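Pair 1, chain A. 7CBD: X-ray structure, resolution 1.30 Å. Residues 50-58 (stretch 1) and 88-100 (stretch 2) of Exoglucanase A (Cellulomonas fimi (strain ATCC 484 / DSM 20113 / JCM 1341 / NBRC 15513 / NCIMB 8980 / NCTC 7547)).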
# COMPACT_ATOMS: atom_id res chain seq x y z
N THR A 50 6.94 9.09 1.93
CA THR A 50 5.70 8.47 1.46
C THR A 50 5.64 8.56 -0.06
O THR A 50 6.26 9.43 -0.68
CB THR A 50 4.47 9.19 2.03
OG1 THR A 50 4.54 10.59 1.74
CG2 THR A 50 4.37 8.99 3.54
N ALA A 51 4.87 7.66 -0.67
CA ALA A 51 4.75 7.66 -2.12
C ALA A 51 3.80 8.75 -2.58
O ALA A 51 2.84 9.12 -1.90
CB ALA A 51 4.24 6.31 -2.61
N VAL A 52 4.08 9.26 -3.78
CA VAL A 52 3.20 10.20 -4.46
C VAL A 52 2.30 9.40 -5.40
O VAL A 52 2.79 8.65 -6.25
CB VAL A 52 4.01 11.26 -5.23
CG1 VAL A 52 3.09 12.09 -6.10
CG2 VAL A 52 4.78 12.12 -4.24
N TRP A 53 0.99 9.57 -5.26
CA TRP A 53 0.01 8.80 -6.02
C TRP A 53 -0.46 9.60 -7.22
O TRP A 53 -1.00 10.70 -7.07
CB TRP A 53 -1.21 8.47 -5.15
CG TRP A 53 -0.94 7.43 -4.10
CD1 TRP A 53 -0.07 7.53 -3.05
CD2 TRP A 53 -1.56 6.14 -4.00
NE1 TRP A 53 -0.11 6.38 -2.30
CE2 TRP A 53 -1.01 5.51 -2.86
CE3 TRP A 53 -2.51 5.46 -4.75
CZ2 TRP A 53 -1.38 4.22 -2.47
CZ3 TRP A 53 -2.88 4.19 -4.36
CH2 TRP A 53 -2.33 3.58 -3.23
N MET A 54 -0.28 9.03 -8.42
CA MET A 54 -0.94 9.56 -9.61
C MET A 54 -2.29 8.84 -9.74
O MET A 54 -2.47 7.93 -10.55
CB MET A 54 -0.06 9.39 -10.84
CG MET A 54 1.19 10.28 -10.80
SD MET A 54 0.83 12.05 -10.94
CE MET A 54 1.31 12.67 -9.33
N ASP A 55 -3.23 9.23 -8.87
CA ASP A 55 -4.49 8.50 -8.76
C ASP A 55 -5.56 8.98 -9.73
O ASP A 55 -6.68 8.47 -9.69
CB ASP A 55 -5.02 8.50 -7.31
CG ASP A 55 -5.23 9.90 -6.74
OD1 ASP A 55 -4.83 10.89 -7.39
OD2 ASP A 55 -5.80 10.01 -5.64
N ARG A 56 -5.23 9.92 -10.60
CA ARG A 56 -6.10 10.38 -11.67
C ARG A 56 -5.25 11.19 -12.62
O ARG A 56 -4.16 11.66 -12.26
CB ARG A 56 -7.27 11.21 -11.13
CG ARG A 56 -6.88 12.23 -10.09
CD ARG A 56 -8.09 13.01 -9.58
NE ARG A 56 -7.86 13.65 -8.29
CZ ARG A 56 -8.58 14.67 -7.82
NH1 ARG A 56 -8.29 15.17 -6.63
NH2 ARG A 56 -9.58 15.17 -8.52
N ILE A 57 -5.75 11.38 -13.84
CA ILE A 57 -5.00 12.10 -14.86
C ILE A 57 -4.66 13.52 -14.39
O ILE A 57 -3.55 14.01 -14.62
CB ILE A 57 -5.75 12.09 -16.20
CG1 ILE A 57 -5.59 10.72 -16.86
CG2 ILE A 57 -5.28 13.23 -17.11
CD1 ILE A 57 -6.68 10.41 -17.88
N SER A 58 -5.59 14.17 -13.69
CA SER A 58 -5.35 15.55 -13.27
C SER A 58 -4.22 15.67 -12.27
O SER A 58 -3.67 16.77 -12.12
CB SER A 58 -6.63 16.17 -12.69
OG SER A 58 -6.94 15.61 -11.43
N VAL A 88 15.50 7.29 -3.86
CA VAL A 88 14.34 6.64 -4.47
C VAL A 88 13.12 7.53 -4.27
O VAL A 88 12.76 7.86 -3.13
CB VAL A 88 14.09 5.25 -3.88
CG1 VAL A 88 12.83 4.63 -4.49
CG2 VAL A 88 15.29 4.34 -4.07
N PHE A 89 12.47 7.88 -5.38
CA PHE A 89 11.19 8.56 -5.38
C PHE A 89 10.11 7.51 -5.59
O PHE A 89 10.08 6.85 -6.64
CB PHE A 89 11.19 9.59 -6.52
CG PHE A 89 9.85 10.20 -6.80
CD1 PHE A 89 9.16 10.88 -5.82
CD2 PHE A 89 9.28 10.09 -8.06
CE1 PHE A 89 7.92 11.43 -6.08
CE2 PHE A 89 8.05 10.65 -8.33
CZ PHE A 89 7.37 11.32 -7.33
N ASN A 90 9.24 7.33 -4.60
CA ASN A 90 8.14 6.37 -4.70
C ASN A 90 6.96 7.00 -5.41
O ASN A 90 6.44 8.03 -4.97
CB ASN A 90 7.72 5.89 -3.32
CG ASN A 90 8.76 5.04 -2.65
OD1 ASN A 90 8.94 3.88 -3.01
ND2 ASN A 90 9.46 5.60 -1.67
N LEU A 91 6.51 6.36 -6.50
CA LEU A 91 5.46 6.88 -7.36
C LEU A 91 4.44 5.76 -7.55
O LEU A 91 4.82 4.62 -7.83
CB LEU A 91 6.09 7.17 -8.72
CG LEU A 91 5.66 8.31 -9.65
CD1 LEU A 91 5.79 7.91 -11.12
CD2 LEU A 91 4.31 8.89 -9.36
N VAL A 92 3.15 6.07 -7.40
CA VAL A 92 2.11 5.06 -7.58
C VAL A 92 1.39 5.29 -8.90
O VAL A 92 0.82 6.37 -9.14
CB VAL A 92 1.11 5.02 -6.42
CG1 VAL A 92 0.27 3.74 -6.52
CG2 VAL A 92 1.84 5.07 -5.09
N ILE A 93 1.40 4.26 -9.74
CA ILE A 93 0.69 4.22 -11.01
C ILE A 93 -0.65 3.56 -10.71
O ILE A 93 -0.70 2.40 -10.30
CB ILE A 93 1.50 3.39 -12.03
CG1 ILE A 93 2.94 3.93 -12.14
CG2 ILE A 93 0.81 3.35 -13.38
CD1 ILE A 93 3.03 5.37 -12.59
N TYR A 94 -1.75 4.31 -10.87
CA TYR A 94 -3.03 3.86 -10.33
C TYR A 94 -4.19 4.49 -11.09
O TYR A 94 -4.92 5.33 -10.53
CB TYR A 94 -3.12 4.21 -8.83
CG TYR A 94 -4.30 3.62 -8.07
CD1 TYR A 94 -4.67 2.29 -8.21
CD2 TYR A 94 -5.01 4.40 -7.15
CE1 TYR A 94 -5.73 1.75 -7.48
CE2 TYR A 94 -6.06 3.87 -6.43
CZ TYR A 94 -6.41 2.55 -6.59
OH TYR A 94 -7.46 2.05 -5.85
N ASP A 95 -4.39 4.09 -12.35
CA ASP A 95 -5.52 4.63 -13.09
C ASP A 95 -6.03 3.69 -14.18
O ASP A 95 -6.56 4.16 -15.19
CB ASP A 95 -5.18 6.01 -13.69
CG ASP A 95 -6.41 6.87 -13.91
OD1 ASP A 95 -7.49 6.60 -13.32
OD2 ASP A 95 -6.28 7.85 -14.68
N LEU A 96 -5.94 2.37 -13.96
CA LEU A 96 -6.34 1.44 -15.02
C LEU A 96 -7.80 1.64 -15.41
O LEU A 96 -8.65 2.00 -14.57
CB LEU A 96 -6.19 -0.01 -14.56
CG LEU A 96 -4.80 -0.59 -14.71
CD1 LEU A 96 -4.70 -1.87 -13.92
CD2 LEU A 96 -4.42 -0.83 -16.15
N PRO A 97 -8.14 1.39 -16.67
CA PRO A 97 -9.56 1.29 -17.04
C PRO A 97 -10.24 0.24 -16.16
O PRO A 97 -9.67 -0.82 -15.90
CB PRO A 97 -9.52 0.86 -18.51
CG PRO A 97 -8.16 1.27 -18.99
CD PRO A 97 -7.26 1.08 -17.81
N GLY A 98 -11.44 0.55 -15.69
CA GLY A 98 -12.15 -0.36 -14.81
C GLY A 98 -11.48 -0.57 -13.47
O GLY A 98 -11.64 -1.64 -12.87
N ARG A 99 -10.75 0.44 -12.98
CA ARG A 99 -9.99 0.32 -11.75
C ARG A 99 -10.86 -0.18 -10.60
O ARG A 99 -12.03 0.18 -10.49
CB ARG A 99 -9.43 1.69 -11.37
CG ARG A 99 -8.10 1.64 -10.64
CD ARG A 99 -7.63 3.03 -10.24
NE ARG A 99 -8.46 3.59 -9.19
CZ ARG A 99 -8.38 4.84 -8.75
NH1 ARG A 99 -7.49 5.68 -9.27
NH2 ARG A 99 -9.20 5.25 -7.79
N ASP A 100 -10.27 -1.02 -9.75
CA ASP A 100 -10.93 -1.53 -8.55
C ASP A 100 -12.24 -2.23 -8.89
O ASP A 100 -13.31 -1.89 -8.37
CB ASP A 100 -11.15 -0.41 -7.52
CG ASP A 100 -9.93 0.44 -7.31
OD1 ASP A 100 -8.93 -0.06 -6.74
OD2 ASP A 100 -9.94 1.62 -7.71
O HOH W 1 8.99 8.58 -1.54
O HOH W 2 7.64 9.55 -3.08
O HOH W 3 -8.81 8.23 -7.63

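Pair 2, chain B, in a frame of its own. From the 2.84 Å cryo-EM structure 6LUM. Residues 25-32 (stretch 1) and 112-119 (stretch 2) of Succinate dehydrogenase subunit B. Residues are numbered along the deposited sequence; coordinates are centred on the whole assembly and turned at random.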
# COMPACT_ATOMS: atom_id res chain seq x y z
N MET B 25 -50.36 8.68 33.55
CA MET B 25 -50.06 7.31 33.94
C MET B 25 -49.87 6.41 32.71
O MET B 25 -50.37 5.29 32.64
CB MET B 25 -51.16 6.76 34.86
CG MET B 25 -51.42 7.65 36.07
SD MET B 25 -50.05 7.76 37.22
CE MET B 25 -49.76 6.03 37.56
N VAL B 26 -49.14 6.94 31.73
CA VAL B 26 -48.78 6.18 30.55
C VAL B 26 -48.09 4.88 30.93
O VAL B 26 -47.39 4.79 31.94
CB VAL B 26 -47.88 7.05 29.65
CG1 VAL B 26 -47.41 6.29 28.44
CG2 VAL B 26 -48.62 8.29 29.23
N THR B 27 -48.31 3.85 30.12
CA THR B 27 -47.70 2.54 30.32
C THR B 27 -46.59 2.36 29.30
O THR B 27 -46.75 2.69 28.12
CB THR B 27 -48.74 1.43 30.17
OG1 THR B 27 -49.63 1.46 31.28
CG2 THR B 27 -48.07 0.08 30.09
N LEU B 28 -45.45 1.84 29.75
CA LEU B 28 -44.34 1.49 28.88
C LEU B 28 -44.21 -0.02 28.82
O LEU B 28 -44.52 -0.71 29.79
CB LEU B 28 -43.02 2.09 29.37
CG LEU B 28 -42.98 3.55 29.80
CD1 LEU B 28 -41.65 3.84 30.45
CD2 LEU B 28 -43.18 4.47 28.62
N LYS B 29 -43.76 -0.52 27.68
CA LYS B 29 -43.54 -1.95 27.48
C LYS B 29 -42.10 -2.14 27.06
O LYS B 29 -41.79 -2.10 25.87
CB LYS B 29 -44.49 -2.52 26.45
CG LYS B 29 -45.76 -3.11 27.02
CD LYS B 29 -46.59 -3.74 25.93
CE LYS B 29 -45.84 -4.88 25.28
NZ LYS B 29 -46.65 -5.50 24.19
N ILE B 30 -41.23 -2.36 28.00
CA ILE B 30 -39.82 -2.53 27.69
C ILE B 30 -39.62 -3.97 27.26
O ILE B 30 -40.38 -4.85 27.65
CB ILE B 30 -38.94 -2.17 28.90
CG1 ILE B 30 -39.35 -0.84 29.50
CG2 ILE B 30 -37.50 -2.04 28.47
CD1 ILE B 30 -39.15 0.30 28.60
N ALA B 31 -38.60 -4.21 26.44
CA ALA B 31 -38.25 -5.57 26.04
C ALA B 31 -36.99 -5.96 26.79
O ALA B 31 -35.87 -5.80 26.30
CB ALA B 31 -38.05 -5.65 24.53
N ARG B 32 -37.17 -6.49 27.99
CA ARG B 32 -36.04 -6.78 28.86
C ARG B 32 -35.30 -8.02 28.39
O ARG B 32 -35.89 -8.96 27.84
CB ARG B 32 -36.52 -6.99 30.29
CG ARG B 32 -37.54 -5.97 30.76
CD ARG B 32 -36.89 -4.63 31.05
NE ARG B 32 -35.73 -4.78 31.92
CZ ARG B 32 -35.80 -4.85 33.24
NH1 ARG B 32 -36.97 -4.78 33.85
NH2 ARG B 32 -34.70 -4.98 33.96
N GLN B 112 -56.42 3.69 27.44
CA GLN B 112 -55.16 3.27 28.05
C GLN B 112 -54.04 3.37 27.03
O GLN B 112 -53.98 2.59 26.07
CB GLN B 112 -55.29 1.85 28.58
CG GLN B 112 -54.18 1.46 29.55
CD GLN B 112 -54.53 0.24 30.37
OE1 GLN B 112 -54.09 -0.87 30.06
NE2 GLN B 112 -55.31 0.44 31.42
N LEU B 113 -53.15 4.34 27.22
CA LEU B 113 -52.04 4.57 26.31
C LEU B 113 -50.87 3.66 26.68
O LEU B 113 -50.58 3.45 27.86
CB LEU B 113 -51.60 6.03 26.36
CG LEU B 113 -50.38 6.44 25.54
CD1 LEU B 113 -50.45 5.87 24.14
CD2 LEU B 113 -50.25 7.95 25.51
N THR B 114 -50.22 3.11 25.66
CA THR B 114 -49.10 2.20 25.84
C THR B 114 -48.03 2.55 24.82
O THR B 114 -48.34 2.85 23.67
CB THR B 114 -49.54 0.75 25.68
OG1 THR B 114 -50.53 0.44 26.66
CG2 THR B 114 -48.37 -0.20 25.84
N ILE B 115 -46.77 2.53 25.26
CA ILE B 115 -45.63 2.82 24.41
C ILE B 115 -44.72 1.61 24.43
O ILE B 115 -44.56 0.96 25.47
CB ILE B 115 -44.89 4.08 24.89
CG1 ILE B 115 -45.83 5.28 24.78
CG2 ILE B 115 -43.65 4.33 24.07
CD1 ILE B 115 -45.17 6.58 24.98
N THR B 116 -44.15 1.28 23.28
CA THR B 116 -43.40 0.06 23.10
C THR B 116 -41.96 0.42 22.79
O THR B 116 -41.69 1.03 21.76
CB THR B 116 -44.00 -0.77 21.97
OG1 THR B 116 -45.35 -1.11 22.30
CG2 THR B 116 -43.22 -2.03 21.77
N ILE B 117 -41.04 0.02 23.66
CA ILE B 117 -39.64 0.39 23.56
C ILE B 117 -38.82 -0.88 23.45
O ILE B 117 -39.12 -1.87 24.12
CB ILE B 117 -39.19 1.23 24.77
CG1 ILE B 117 -40.22 2.32 25.03
CG2 ILE B 117 -37.88 1.89 24.51
CD1 ILE B 117 -40.12 2.90 26.37
N GLU B 118 -37.81 -0.87 22.59
CA GLU B 118 -36.96 -2.04 22.42
C GLU B 118 -35.71 -1.63 21.66
O GLU B 118 -35.71 -0.61 20.99
CB GLU B 118 -37.72 -3.16 21.69
CG GLU B 118 -38.35 -2.71 20.42
CD GLU B 118 -39.28 -3.74 19.86
OE1 GLU B 118 -39.33 -4.85 20.42
OE2 GLU B 118 -39.99 -3.43 18.89
N PRO B 119 -34.63 -2.39 21.77
CA PRO B 119 -33.38 -1.98 21.14
C PRO B 119 -33.50 -1.88 19.63
O PRO B 119 -34.43 -2.40 19.01
CB PRO B 119 -32.40 -3.08 21.54
CG PRO B 119 -33.23 -4.20 21.95
CD PRO B 119 -34.44 -3.61 22.56

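Both pairs are two neighbouring parallel strands of a sheet. The strand axes approach to 4.7 Å in pair 1 and 4.6 Å in pair 2, with signed crossing angles of -26° and -21°. Fourteen central residues superpose with a backbone RMSD of 0.9 Å. The register is the same: A:Val52, A:Trp53 and A:Met54 bridge A:Leu91, A:Val92 and A:Ile93, and the matching B:Thr27, B:Leu28 and B:Lys29 bridge B:Thr114, B:Ile115 and B:Thr116.

The backbone ladder is shared for three rungs. In pair 1, A:Val52 N donates to A:Asn90 O (2.9 Å), A:Val92 N to A:Val52 O (2.8 Å), and A:Met54 N to A:Val92 O (3.0 Å). In pair 2, B:Thr27 N donates to B:Leu113 O (3.2 Å), B:Ile115 N to B:Thr27 O (2.9 Å), and B:Lys29 N to B:Ile115 O (2.8 Å). Residues of the first strand thus bond to the neighbours of their bridge partners, as parallel pairing requires. CA-H...O contacts add to this, such as A:Leu91 CA to A:Val52 O (3.4 Å) and the matching B:Thr114 CA to B:Thr27 O (3.3 Å).

One face carries A:Trp53 and A:Val92, matched by B:Leu28 and B:Ile115. In pair 1 a flat ring fills the space. A:Val92 CG2 sits over the five-membered ring of A:Trp53, 3.5 Å from its centroid and almost on the ring normal. The six-membered ring then turns its edge toward the face of A:Tyr94, with planes at 81°. In pair 2 branched aliphatic chains do this work. B:Leu28 CD2 lies 4.1 Å from B:Ile115 CB and also 4.1 Å from CD1 of B:Ile117, the counterpart of A:Tyr94. Thus the second-strand partners match, although the chemistry differs.

The other face differs more. A:Met54 CG packs on A:Leu91 CD2 at 3.7 Å, and A:Val52 CG2 meets the edge of the A:Phe89 ring, 3.7 Å from CE1. At the positions of A:Val52, A:Met54 and A:Leu91, pair 2 has B:Thr27, B:Lys29 and B:Thr114. Here the aliphatic part of the lysine covers the threonine, with B:Lys29 CD 4.0 Å from B:Thr114 CG2.

The C-terminal ends close differently. In pair 2 the ladder continues: B:Ile117 N donates to B:Lys29 O (3.2 Å). B:Ile30 CD1 then packs on B:Ile117 CD1 (3.6 Å), and B:Ala31 CB lies 3.8 Å from B:Glu118 CB. In pair 1 the chain leaves the strand, and A:Asp55, at the position of B:Ile30, presents its carbonyl to a side chain. A:Arg99 NH1 donates to A:Asp55 O (2.9 Å) and to A:Tyr94 O (2.9 Å), so one guanidinium nitrogen ties the two stretches together. A salt bridge from A:Arg99 NE to A:Asp100 OD2 (2.9 Å) helps hold the arginine. Water 3 also joins A:Asp55 O to A:Arg99 NH2, at 3.0 Å from each.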